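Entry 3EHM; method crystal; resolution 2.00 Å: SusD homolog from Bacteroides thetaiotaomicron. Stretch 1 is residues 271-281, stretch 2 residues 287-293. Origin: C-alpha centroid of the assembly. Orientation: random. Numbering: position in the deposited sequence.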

# COMPACT_ATOMS: atom_id res chain seq x y z
N ARG A 271 4.25 -9.43 -13.19
CA ARG A 271 5.60 -9.11 -13.64
C ARG A 271 5.98 -7.69 -13.21
O ARG A 271 5.17 -6.98 -12.61
CB ARG A 271 5.66 -9.24 -15.16
CG ARG A 271 5.35 -10.66 -15.68
CD ARG A 271 6.51 -11.60 -15.36
NE ARG A 271 6.33 -12.97 -15.86
CZ ARG A 271 5.87 -13.98 -15.13
NH1 ARG A 271 5.53 -13.80 -13.86
NH2 ARG A 271 5.79 -15.20 -15.66
N MSE A 272 7.21 -7.29 -13.50
CA MSE A 272 7.70 -5.95 -13.14
C MSE A 272 6.94 -4.85 -13.89
O MSE A 272 6.78 -4.92 -15.10
CB MSE A 272 9.20 -5.84 -13.45
CG MSE A 272 9.82 -4.50 -13.08
SE MSE A 272 11.70 -4.39 -13.58
CE MSE A 272 11.49 -4.48 -15.50
N GLY A 273 6.50 -3.85 -13.14
CA GLY A 273 5.75 -2.74 -13.73
C GLY A 273 6.61 -1.70 -14.42
O GLY A 273 7.76 -1.48 -14.04
N ALA A 274 6.04 -1.03 -15.41
CA ALA A 274 6.77 -0.01 -16.18
C ALA A 274 7.16 1.21 -15.36
O ALA A 274 8.27 1.71 -15.47
CB ALA A 274 5.93 0.42 -17.38
N THR A 275 6.24 1.69 -14.54
CA THR A 275 6.52 2.86 -13.72
C THR A 275 7.72 2.67 -12.79
O THR A 275 8.66 3.45 -12.82
CB THR A 275 5.30 3.26 -12.88
OG1 THR A 275 4.18 3.49 -13.75
CG2 THR A 275 5.60 4.54 -12.09
N ILE A 276 7.69 1.63 -11.97
CA ILE A 276 8.79 1.43 -11.05
C ILE A 276 10.09 1.15 -11.83
O ILE A 276 11.16 1.57 -11.41
CB ILE A 276 8.49 0.30 -10.03
CG1 ILE A 276 9.53 0.33 -8.91
CG2 ILE A 276 8.44 -1.06 -10.71
CD1 ILE A 276 9.21 -0.59 -7.75
N TRP A 277 9.99 0.46 -12.96
CA TRP A 277 11.18 0.19 -13.75
C TRP A 277 11.77 1.51 -14.24
O TRP A 277 12.98 1.71 -14.18
CB TRP A 277 10.86 -0.67 -14.97
CG TRP A 277 11.99 -0.65 -15.97
CD1 TRP A 277 13.16 -1.36 -15.91
CD2 TRP A 277 12.08 0.18 -17.14
NE1 TRP A 277 13.98 -1.01 -16.96
CE2 TRP A 277 13.34 -0.07 -17.73
CE3 TRP A 277 11.23 1.12 -17.74
CZ2 TRP A 277 13.77 0.58 -18.90
CZ3 TRP A 277 11.65 1.77 -18.90
CH2 TRP A 277 12.91 1.49 -19.46
N GLY A 278 10.91 2.39 -14.73
CA GLY A 278 11.36 3.68 -15.23
C GLY A 278 12.18 4.46 -14.23
O GLY A 278 13.23 5.03 -14.58
N TYR A 279 11.72 4.50 -12.99
CA TYR A 279 12.44 5.21 -11.94
C TYR A 279 13.74 4.49 -11.57
O TYR A 279 14.80 5.11 -11.52
CB TYR A 279 11.56 5.37 -10.69
CG TYR A 279 10.48 6.43 -10.85
CD1 TYR A 279 10.81 7.78 -10.83
CD2 TYR A 279 9.16 6.07 -11.08
CE1 TYR A 279 9.83 8.76 -11.04
CE2 TYR A 279 8.17 7.04 -11.28
CZ TYR A 279 8.52 8.38 -11.27
OH TYR A 279 7.56 9.35 -11.51
N LEU A 280 13.66 3.19 -11.32
CA LEU A 280 14.84 2.42 -10.94
C LEU A 280 15.94 2.52 -11.99
O LEU A 280 17.11 2.69 -11.65
CB LEU A 280 14.47 0.96 -10.70
CG LEU A 280 13.49 0.71 -9.55
CD1 LEU A 280 13.12 -0.77 -9.48
CD2 LEU A 280 14.12 1.16 -8.24
N ASP A 281 15.56 2.42 -13.26
CA ASP A 281 16.52 2.50 -14.36
C ASP A 281 17.12 3.90 -14.49
O ASP A 281 18.33 4.07 -14.48
CB ASP A 281 15.85 2.13 -15.68
CG ASP A 281 16.82 2.14 -16.85
OD1 ASP A 281 17.60 1.17 -16.99
OD2 ASP A 281 16.82 3.13 -17.62
N ARG A 287 18.44 -0.90 -6.30
CA ARG A 287 17.31 -1.67 -5.82
C ARG A 287 16.62 -2.40 -6.98
O ARG A 287 15.82 -3.30 -6.76
CB ARG A 287 16.31 -0.77 -5.09
CG ARG A 287 16.77 -0.40 -3.68
CD ARG A 287 15.90 0.67 -3.03
NE ARG A 287 15.95 1.93 -3.77
CZ ARG A 287 15.41 3.06 -3.34
NH1 ARG A 287 14.77 3.11 -2.18
NH2 ARG A 287 15.51 4.16 -4.08
N LEU A 288 16.95 -2.02 -8.21
CA LEU A 288 16.37 -2.67 -9.37
C LEU A 288 16.66 -4.17 -9.31
O LEU A 288 15.76 -5.00 -9.45
CB LEU A 288 16.95 -2.08 -10.66
CG LEU A 288 16.52 -2.74 -11.98
CD1 LEU A 288 14.99 -2.76 -12.09
CD2 LEU A 288 17.13 -1.98 -13.14
N SER A 289 17.93 -4.50 -9.09
CA SER A 289 18.37 -5.89 -9.01
C SER A 289 17.87 -6.59 -7.76
O SER A 289 17.71 -7.81 -7.74
CB SER A 289 19.90 -5.95 -9.05
OG SER A 289 20.34 -7.29 -9.02
N ALA A 290 17.63 -5.83 -6.70
CA ALA A 290 17.15 -6.40 -5.45
C ALA A 290 15.67 -6.76 -5.55
O ALA A 290 15.22 -7.73 -4.95
CB ALA A 290 17.37 -5.43 -4.30
N TYR A 291 14.92 -5.96 -6.31
CA TYR A 291 13.48 -6.19 -6.45
C TYR A 291 13.07 -7.13 -7.57
O TYR A 291 12.12 -7.91 -7.42
CB TYR A 291 12.73 -4.87 -6.69
CG TYR A 291 12.76 -3.83 -5.58
CD1 TYR A 291 13.13 -4.16 -4.28
CD2 TYR A 291 12.35 -2.52 -5.83
CE1 TYR A 291 13.11 -3.21 -3.26
CE2 TYR A 291 12.32 -1.56 -4.82
CZ TYR A 291 12.70 -1.91 -3.54
OH TYR A 291 12.66 -0.97 -2.53
N PHE A 292 13.76 -7.07 -8.70
CA PHE A 292 13.37 -7.88 -9.84
C PHE A 292 14.45 -8.70 -10.53
O PHE A 292 15.64 -8.41 -10.43
CB PHE A 292 12.70 -6.99 -10.89
CG PHE A 292 11.63 -6.09 -10.34
CD1 PHE A 292 11.93 -4.78 -9.97
CD2 PHE A 292 10.32 -6.54 -10.21
CE1 PHE A 292 10.95 -3.94 -9.47
CE2 PHE A 292 9.33 -5.70 -9.71
CZ PHE A 292 9.64 -4.40 -9.34
N THR A 293 13.99 -9.72 -11.25
CA THR A 293 14.87 -10.60 -12.01
C THR A 293 15.01 -10.03 -13.41
O THR A 293 14.24 -9.16 -13.82
CB THR A 293 14.25 -12.00 -12.16
OG1 THR A 293 13.06 -11.90 -12.97
CG2 THR A 293 13.88 -12.57 -10.80

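The two stretches pack as a helix pair extended at one end by a short piece of strand. Residues 271-272 close a strand, G273 occupies the N-cap position, and the helix that follows, 274-281, runs at 142° to the helix ending at Y291, roughly antiparallel, with the axes approaching to 9.9 Å. In this arrangement L280 lies beside L288 (CA to CA, 5.5 Å), whereas M272, before the first helix, lies beside F292 (CA to CA, 6.8 Å), the first residue to leave helical geometry after the second. No hydrogen bond crosses the interface. Backbone hydrogen bonds run within each stretch, as in W277 N to G273 O (3.1 Å) and F292 N to L288 O (3.0 Å), and what joins the stretches is mainly apolar packing; the contact buries 405 Å², both sides summed.

M272, a selenomethionine, is nearly extended through its first two torsions (t, t) and turns at the third (p). The extended portion lies across one face of the F292 ring: M272 CB is 3.5 Å from F292 CD2, and M272 CG sits 3.4 Å from the centroid of the F292 ring, only 6° off its normal, in a CH-pi contact. The selenium continues over the same face, with M272 SE 4.0 Å from the centroid of the F292 ring, and also reaches L288, where M272 SE and L288 CD1 are 4.0 Å apart. The polarizable selenium thus meets both an aromatic surface and a methyl group.

F292 holds chi1 at -49° (m) and chi2 at 94°, and the ring offers one face to M272 and its edge to L280. At that edge F292 CE1 lies 3.8 Å from L280 CD1, while I276 CG2 approaches F292 CZ obliquely at 3.8 Å. I276 is t at both torsions; I276 CD1 extends to 4.2 Å from Y291 CD2.

L280 adopts the m, t rotamer common for leucine in helices, and its CD1 is the hub of the contact. Besides F292, L280 CD1 lies 3.8 Å from both CA and CD1 of L288 and 4.1 Å from CD2 of Y291, while L280 CD2 comes within 4.3 Å of R287 CB. L288 takes the other common leucine rotamer, t, p, and L288 CD1 makes contact with L280 and M272 and lies 4.5 Å from W277 CD1, at the margin of contact. R287 and Y291 contribute carbon surface here, while their polar ends, the guanidinium group and the hydroxyl, form hydrogen bonds outside the two stretches.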